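Local coordinates for protein immunoreactive 84kD antigen PG93 (Porphyromonas gingivalis, PDB 5M11) that serves as an essential cell-surface component of the bacterial type-IX secretion system and binds zinc and calcium ions, at residues A[119-124]-A[132-137]; A[74-79]-A[86-91]; A[518-523]-A[568-573]. All coordinates share one frame; numbering follows the deposited sequence.

Interaction 1: residues A[119-124]-A[132-137]; sequences GNRAYL and VLDVAE. With ZN (zinc ion), chain I.
Two backbone hydrogen bonds tie residues 119-124 to the antiparallel residues 132-137, and both belong to one hydrogen-bonded pair. Ala-122 N reaches Leu-133 O at 2.9 Å, and Leu-133 N returns to Ala-122 O at 2.7 Å, the latter almost straight (174°).

The charged contact is of another kind. The Arg-121 chain bends at chi2 (-61°), which lays its guanidinium over the Asp-134 carboxylate. The two planes are stacked 28° apart, and Arg-121 NH2 stands 3.4 Å from Asp-134 OD1 with no N-H aimed at it, so the salt bridge rests on charge alone. The other carboxylate oxygen, Asp-134 OD2, binds zinc at 2.1 Å. Glu-137 OE2 is a second ligand, and one atom from beyond the two segments is a third; the nearby guanidinium probably offsets part of the negative charge.

Apolar packing lines both faces. Val-132 CG1 meets Arg-121 CD at 3.7 Å and also touches Tyr-123 CE1, while the Tyr-123 hydroxyl is hydrogen-bonded to Glu-174. On the opposite face Leu-124 CD1 crosses to Leu-133 CB, and Ala-122 CB touches Val-135 CG2.

Together these contacts form the central beta hairpin of a four-stranded propeller blade, with a zinc site at Asp-134 and Glu-137.

Interaction 2: residues A[74-79]-A[86-91]; sequences LKSLVI and IDILDE
Four backbone hydrogen bonds join residues 74-79 to residues 86-91 and define the beta hairpin at the middle of a four-stranded blade of the N-terminal beta-propeller. Leu-77 and Leu-89 exchange one pair of them, and Ile-79 and Asp-87 the other. Each is 2.9 Å from N to O, as from Leu-89 N to Leu-77 O, and that bond is nearly straight at 178°. All four donors lie in the plane of the carbonyl they address.

At the hairpin's open end, Ser-76 turns its OG back beside its own backbone N (chi1 -58°) and donates to Leu-74 O at 2.9 Å, approaching from above the carbonyl plane. Here Lys-75, with a positive phi of 47°, and Ser-76 both face Ser-71 in a G1 beta bulge. Further along, the buried Asp-87 carboxylate is well supplied with partners: OD1 accepts from Ser-61 and Asn-97, and OD2 pairs with the Tyr-81 hydroxyl. Asp-90 forms a salt bridge with Arg-94.

Lys-75 and Glu-91 lie side by side with extended chains, pointing the same way. The aliphatic Lys-75 CD rests 3.5 Å from Glu-91 OE2, but their charged ends do not form a salt bridge.

Packing then divides between the faces of the sheet. Val-78 and Ile-88 share one of them, loosely, and on that side Ile-88 CG2 also reaches Ser-76 CB. On the other, Ile-79 crosses Leu-89 obliquely; its CG1 lies anti to the carbonyl carbon, and the methyl CD1 beyond it sits 3.9 Å from Leu-89 CD1.

Interaction 3: residues A[518-523]-A[568-573]; sequences EQFVNR and PIAVRP
Val-521 O is the best-held polar atom between residues 518-523 and 568-573, gripped by one true hydrogen bond and one weaker contact. Ala-570 N donates to it at 2.8 Å in an almost straight line (175°), arriving nearly along the C=O axis. The CA of Ile-569 adds a C-H...O approach at 3.4 Å from Val-521 O. The backbones of Val-521 and Ile-569 thus form a single bridge, not a continuous pairing of strands.

Around that bond the side chains pack. Phe-520 and Pro-568 cross at about a right angle, with CE1 of the phenyl ring 3.8 Å from Pro-568 CG, and Pro-568 O lies at the ring edge, near its plane. Val-555 and Met-546 of the neighbouring strands also touch Phe-520. Val-521 CG2 lies 3.5 Å from the same Pro-568 O. Arg-523, bent at chi2 and chi3, folds its aliphatic part onto Ile-569, where CD meets CG2 at 3.7 Å. Asn-522 is anchored outside the pair, its OD1 accepting from Ala-526 N.

The contact seats the connection between strands 513-517 and 533-538 against strand 570-575. A linker leaving the outermost strand of one antiparallel four-stranded sheet and lying along the next sheet is consistent with the junction between successive propeller blades.

In the fold
Interactions 1 and 2 are successive hairpins of the N-terminal propeller, one from each of two adjacent blades, with centres 10 Å apart. They touch directly: Leu-74 CD1 packs 3.5 Å from Val-135 CB and also meets Asn-120 CB, and Ile-88 CD1 reaches Val-135 O. Interaction 2 supplies no ligand to the zinc held by Asp-134 and Glu-137. The side chain of Ile-88 is about 10 Å from the bound zinc ion. Interaction 3 stands apart, on the other side of the chain's centre, about 39 Å by nearest atoms from interaction 2. The side chain of Pro-568 is about 12 Å from a bound zinc ion, and interaction 3 contributes no zinc ligand.

Interaction 1: residues A[119-124]-A[132-137]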
# COMPACT_ATOMS: atom_id res chain seq x y z
N GLY A 119 23.65 -21.41 13.95
CA GLY A 119 24.56 -21.90 12.91
C GLY A 119 24.00 -21.74 11.51
O GLY A 119 23.84 -20.62 11.01
N ASN A 120 23.69 -22.87 10.86
CA ASN A 120 23.18 -22.83 9.49
C ASN A 120 21.71 -23.35 9.45
O ASN A 120 21.20 -23.73 8.39
CB ASN A 120 24.12 -23.58 8.51
CG ASN A 120 24.34 -25.03 8.81
OD1 ASN A 120 23.61 -25.66 9.60
ND2 ASN A 120 25.35 -25.61 8.18
N ARG A 121 21.03 -23.29 10.60
CA ARG A 121 19.62 -23.64 10.70
C ARG A 121 18.87 -22.46 11.26
O ARG A 121 19.41 -21.75 12.10
CB ARG A 121 19.35 -24.90 11.58
CG ARG A 121 19.69 -26.26 10.97
CD ARG A 121 18.94 -26.62 9.70
NE ARG A 121 19.29 -27.96 9.20
CZ ARG A 121 20.22 -28.22 8.27
NH1 ARG A 121 20.45 -29.47 7.89
NH2 ARG A 121 20.92 -27.23 7.72
N ALA A 122 17.62 -22.28 10.84
CA ALA A 122 16.73 -21.29 11.43
C ALA A 122 15.52 -22.02 11.97
O ALA A 122 15.03 -22.94 11.30
CB ALA A 122 16.34 -20.23 10.43
N TYR A 123 15.09 -21.70 13.19
CA TYR A 123 13.93 -22.31 13.82
C TYR A 123 12.88 -21.28 13.90
O TYR A 123 13.08 -20.23 14.52
CB TYR A 123 14.25 -22.86 15.21
CG TYR A 123 15.40 -23.83 15.20
CD1 TYR A 123 15.18 -25.19 15.02
CD2 TYR A 123 16.71 -23.39 15.31
CE1 TYR A 123 16.24 -26.09 14.94
CE2 TYR A 123 17.78 -24.27 15.25
CZ TYR A 123 17.54 -25.63 15.08
OH TYR A 123 18.60 -26.48 15.05
N LEU A 124 11.75 -21.54 13.24
CA LEU A 124 10.65 -20.60 13.20
C LEU A 124 9.52 -21.16 14.04
O LEU A 124 8.99 -22.22 13.72
CB LEU A 124 10.24 -20.33 11.74
CG LEU A 124 11.37 -19.77 10.83
CD1 LEU A 124 11.98 -20.85 9.97
CD2 LEU A 124 10.86 -18.74 9.91
N VAL A 132 11.89 -26.00 10.79
CA VAL A 132 13.35 -26.01 10.68
C VAL A 132 13.68 -25.60 9.25
O VAL A 132 13.30 -26.29 8.29
CB VAL A 132 14.04 -27.34 11.07
CG1 VAL A 132 15.54 -27.17 11.12
CG2 VAL A 132 13.53 -27.82 12.40
N LEU A 133 14.36 -24.47 9.14
CA LEU A 133 14.75 -23.97 7.85
C LEU A 133 16.22 -24.21 7.63
O LEU A 133 17.05 -23.95 8.52
CB LEU A 133 14.39 -22.48 7.76
CG LEU A 133 14.94 -21.64 6.64
CD1 LEU A 133 14.48 -22.12 5.29
CD2 LEU A 133 14.54 -20.20 6.85
N ASP A 134 16.53 -24.77 6.45
CA ASP A 134 17.89 -25.00 6.00
C ASP A 134 18.22 -23.78 5.12
O ASP A 134 17.85 -23.70 3.95
CB ASP A 134 18.03 -26.36 5.29
CG ASP A 134 19.42 -26.69 4.77
OD1 ASP A 134 20.29 -25.79 4.75
OD2 ASP A 134 19.63 -27.85 4.36
N VAL A 135 18.87 -22.80 5.76
CA VAL A 135 19.24 -21.53 5.17
C VAL A 135 20.15 -21.73 3.94
O VAL A 135 19.83 -21.17 2.90
CB VAL A 135 19.88 -20.61 6.25
CG1 VAL A 135 20.22 -19.24 5.66
CG2 VAL A 135 18.96 -20.47 7.48
N ALA A 136 21.24 -22.53 4.03
CA ALA A 136 22.14 -22.75 2.87
C ALA A 136 21.43 -23.31 1.64
O ALA A 136 21.75 -22.91 0.53
CB ALA A 136 23.26 -23.70 3.25
N GLU A 137 20.46 -24.23 1.84
CA GLU A 137 19.76 -24.94 0.78
C GLU A 137 18.27 -24.54 0.61
O GLU A 137 17.53 -25.21 -0.11
CB GLU A 137 19.85 -26.45 1.03
CG GLU A 137 21.22 -27.07 0.85
CD GLU A 137 21.14 -28.58 0.98
OE1 GLU A 137 21.19 -29.26 -0.06
OE2 GLU A 137 20.90 -29.07 2.10
ZN ZN I . 21.64 -28.36 3.91

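Interaction 2: residues A[74-79]-A[86-91]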
# COMPACT_ATOMS: atom_id res chain seq x y z
N LEU A 74 26.49 -18.10 7.58
CA LEU A 74 26.22 -18.11 6.14
C LEU A 74 26.22 -16.73 5.45
O LEU A 74 25.94 -16.66 4.25
CB LEU A 74 24.88 -18.81 5.86
CG LEU A 74 24.78 -20.26 6.28
CD1 LEU A 74 23.37 -20.63 6.54
CD2 LEU A 74 25.38 -21.19 5.25
N LYS A 75 26.53 -15.64 6.20
CA LYS A 75 26.52 -14.25 5.72
C LYS A 75 25.20 -13.99 4.93
O LYS A 75 25.20 -13.30 3.91
CB LYS A 75 27.78 -13.93 4.89
CG LYS A 75 29.05 -13.89 5.74
CD LYS A 75 30.30 -13.81 4.89
CE LYS A 75 31.52 -14.37 5.60
NZ LYS A 75 32.63 -14.66 4.65
N SER A 76 24.08 -14.58 5.42
CA SER A 76 22.76 -14.48 4.81
C SER A 76 21.71 -14.04 5.81
O SER A 76 21.80 -14.35 7.00
CB SER A 76 22.34 -15.81 4.20
OG SER A 76 23.28 -16.24 3.23
N LEU A 77 20.69 -13.33 5.30
CA LEU A 77 19.57 -12.81 6.08
C LEU A 77 18.26 -13.53 5.70
O LEU A 77 17.87 -13.56 4.52
CB LEU A 77 19.44 -11.27 5.88
CG LEU A 77 18.27 -10.58 6.59
CD1 LEU A 77 18.66 -10.15 7.99
CD2 LEU A 77 17.78 -9.40 5.82
N VAL A 78 17.59 -14.10 6.71
CA VAL A 78 16.29 -14.76 6.56
C VAL A 78 15.19 -13.71 6.71
O VAL A 78 15.13 -13.04 7.74
CB VAL A 78 16.15 -15.90 7.59
CG1 VAL A 78 14.70 -16.38 7.70
CG2 VAL A 78 17.09 -17.06 7.25
N ILE A 79 14.33 -13.55 5.68
CA ILE A 79 13.19 -12.62 5.66
C ILE A 79 11.90 -13.42 5.75
O ILE A 79 11.58 -14.15 4.81
CB ILE A 79 13.16 -11.69 4.41
CG1 ILE A 79 14.49 -10.95 4.18
CG2 ILE A 79 12.01 -10.70 4.54
CD1 ILE A 79 14.73 -10.58 2.74
N ILE A 86 8.95 -16.98 2.92
CA ILE A 86 10.34 -16.83 3.36
C ILE A 86 11.23 -16.51 2.15
O ILE A 86 11.07 -17.09 1.06
CB ILE A 86 10.83 -18.12 4.07
CG1 ILE A 86 10.13 -18.35 5.44
CG2 ILE A 86 12.35 -18.16 4.22
CD1 ILE A 86 9.87 -19.78 5.75
N ASP A 87 12.19 -15.62 2.38
CA ASP A 87 13.22 -15.25 1.42
C ASP A 87 14.57 -15.36 2.12
O ASP A 87 14.64 -15.14 3.33
CB ASP A 87 13.01 -13.82 0.89
CG ASP A 87 12.19 -13.69 -0.39
OD1 ASP A 87 11.85 -14.74 -1.00
OD2 ASP A 87 11.94 -12.54 -0.82
N ILE A 88 15.62 -15.75 1.37
CA ILE A 88 16.98 -15.81 1.89
C ILE A 88 17.79 -14.87 1.05
O ILE A 88 17.86 -15.05 -0.17
CB ILE A 88 17.60 -17.22 2.00
CG1 ILE A 88 16.75 -18.11 2.94
CG2 ILE A 88 19.02 -17.12 2.55
CD1 ILE A 88 16.89 -19.59 2.77
N LEU A 89 18.32 -13.83 1.68
CA LEU A 89 19.14 -12.79 1.07
C LEU A 89 20.60 -13.15 1.31
O LEU A 89 21.08 -13.00 2.44
CB LEU A 89 18.76 -11.44 1.71
CG LEU A 89 18.94 -10.17 0.90
CD1 LEU A 89 18.02 -9.08 1.41
CD2 LEU A 89 20.37 -9.65 1.00
N ASP A 90 21.28 -13.67 0.28
CA ASP A 90 22.68 -14.07 0.42
C ASP A 90 23.59 -12.81 0.43
O ASP A 90 23.11 -11.69 0.21
CB ASP A 90 23.10 -15.12 -0.65
CG ASP A 90 23.42 -14.67 -2.07
OD1 ASP A 90 23.61 -13.46 -2.30
OD2 ASP A 90 23.57 -15.56 -2.95
N GLU A 91 24.89 -13.01 0.71
CA GLU A 91 25.90 -11.95 0.81
C GLU A 91 25.94 -11.02 -0.44
O GLU A 91 26.01 -9.80 -0.31
CB GLU A 91 27.27 -12.60 1.05
CG GLU A 91 28.31 -11.70 1.71
CD GLU A 91 29.71 -12.28 1.75
OE1 GLU A 91 29.89 -13.45 1.36
OE2 GLU A 91 30.63 -11.55 2.21

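Interaction 3: residues A[518-523]-A[568-573]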
# COMPACT_ATOMS: atom_id res chain seq x y z
N GLU A 518 -31.91 8.07 -8.25
CA GLU A 518 -31.81 6.95 -7.32
C GLU A 518 -31.30 5.70 -8.05
O GLU A 518 -30.51 4.94 -7.49
CB GLU A 518 -33.17 6.69 -6.66
CG GLU A 518 -33.14 5.71 -5.50
CD GLU A 518 -34.40 4.88 -5.28
OE1 GLU A 518 -34.31 3.85 -4.58
OE2 GLU A 518 -35.47 5.26 -5.82
N GLN A 519 -31.75 5.51 -9.31
CA GLN A 519 -31.34 4.40 -10.19
C GLN A 519 -31.37 4.85 -11.65
O GLN A 519 -32.35 5.46 -12.11
CB GLN A 519 -32.20 3.14 -9.97
CG GLN A 519 -31.70 1.88 -10.69
CD GLN A 519 -30.47 1.21 -10.09
OE1 GLN A 519 -29.74 0.49 -10.78
NE2 GLN A 519 -30.22 1.40 -8.80
N PHE A 520 -30.28 4.53 -12.38
CA PHE A 520 -30.09 4.81 -13.80
C PHE A 520 -30.76 3.73 -14.66
O PHE A 520 -31.04 2.63 -14.18
CB PHE A 520 -28.59 4.91 -14.15
CG PHE A 520 -27.93 6.23 -13.81
CD1 PHE A 520 -27.87 7.25 -14.75
CD2 PHE A 520 -27.36 6.44 -12.56
CE1 PHE A 520 -27.25 8.46 -14.43
CE2 PHE A 520 -26.75 7.65 -12.25
CZ PHE A 520 -26.69 8.65 -13.19
N VAL A 521 -30.99 4.05 -15.95
CA VAL A 521 -31.63 3.16 -16.91
C VAL A 521 -30.77 2.98 -18.17
O VAL A 521 -29.91 3.82 -18.46
CB VAL A 521 -33.06 3.64 -17.30
CG1 VAL A 521 -34.03 3.51 -16.13
CG2 VAL A 521 -33.05 5.06 -17.87
N ASN A 522 -31.04 1.92 -18.94
CA ASN A 522 -30.40 1.69 -20.23
C ASN A 522 -31.31 2.30 -21.34
O ASN A 522 -32.33 2.94 -21.02
CB ASN A 522 -30.16 0.19 -20.46
CG ASN A 522 -31.39 -0.66 -20.71
OD1 ASN A 522 -32.49 -0.39 -20.21
ND2 ASN A 522 -31.22 -1.72 -21.49
N ARG A 523 -30.96 2.09 -22.63
CA ARG A 523 -31.72 2.58 -23.79
C ARG A 523 -33.14 2.05 -23.80
O ARG A 523 -34.04 2.75 -24.26
CB ARG A 523 -31.03 2.21 -25.13
CG ARG A 523 -29.63 2.82 -25.35
CD ARG A 523 -29.62 4.29 -25.79
NE ARG A 523 -30.06 4.50 -27.17
CZ ARG A 523 -29.91 5.64 -27.85
NH1 ARG A 523 -29.32 6.68 -27.28
NH2 ARG A 523 -30.34 5.74 -29.10
N PRO A 568 -31.80 9.95 -17.25
CA PRO A 568 -30.55 9.72 -18.00
C PRO A 568 -30.27 8.26 -18.33
O PRO A 568 -30.48 7.37 -17.49
CB PRO A 568 -29.45 10.28 -17.08
CG PRO A 568 -30.12 10.60 -15.77
CD PRO A 568 -31.56 10.85 -16.10
N ILE A 569 -29.83 8.03 -19.58
CA ILE A 569 -29.48 6.72 -20.11
C ILE A 569 -27.97 6.48 -19.88
O ILE A 569 -27.12 7.30 -20.26
CB ILE A 569 -29.88 6.57 -21.61
CG1 ILE A 569 -31.39 6.80 -21.81
CG2 ILE A 569 -29.44 5.21 -22.17
CD1 ILE A 569 -31.79 7.47 -23.12
N ALA A 570 -27.69 5.33 -19.21
CA ALA A 570 -26.37 4.77 -18.90
C ALA A 570 -26.08 3.65 -19.87
O ALA A 570 -26.96 2.83 -20.14
CB ALA A 570 -26.35 4.24 -17.48
N VAL A 571 -24.87 3.65 -20.43
CA VAL A 571 -24.43 2.64 -21.39
C VAL A 571 -23.43 1.69 -20.71
O VAL A 571 -22.36 2.14 -20.27
CB VAL A 571 -23.82 3.26 -22.68
CG1 VAL A 571 -23.31 2.19 -23.64
CG2 VAL A 571 -24.80 4.20 -23.38
N ARG A 572 -23.79 0.39 -20.62
CA ARG A 572 -22.90 -0.64 -20.08
C ARG A 572 -22.05 -1.14 -21.25
O ARG A 572 -22.62 -1.60 -22.25
CB ARG A 572 -23.65 -1.78 -19.38
CG ARG A 572 -24.24 -1.39 -18.04
CD ARG A 572 -24.84 -2.58 -17.33
NE ARG A 572 -23.82 -3.32 -16.58
CZ ARG A 572 -24.09 -4.30 -15.72
NH1 ARG A 572 -25.35 -4.66 -15.49
NH2 ARG A 572 -23.11 -4.91 -15.08
N PRO A 573 -20.71 -0.92 -21.21
CA PRO A 573 -19.87 -1.30 -22.35
C PRO A 573 -19.96 -2.78 -22.68
O PRO A 573 -20.07 -3.61 -21.78
CB PRO A 573 -18.46 -0.90 -21.90
CG PRO A 573 -18.66 0.08 -20.83
CD PRO A 573 -19.90 -0.35 -20.12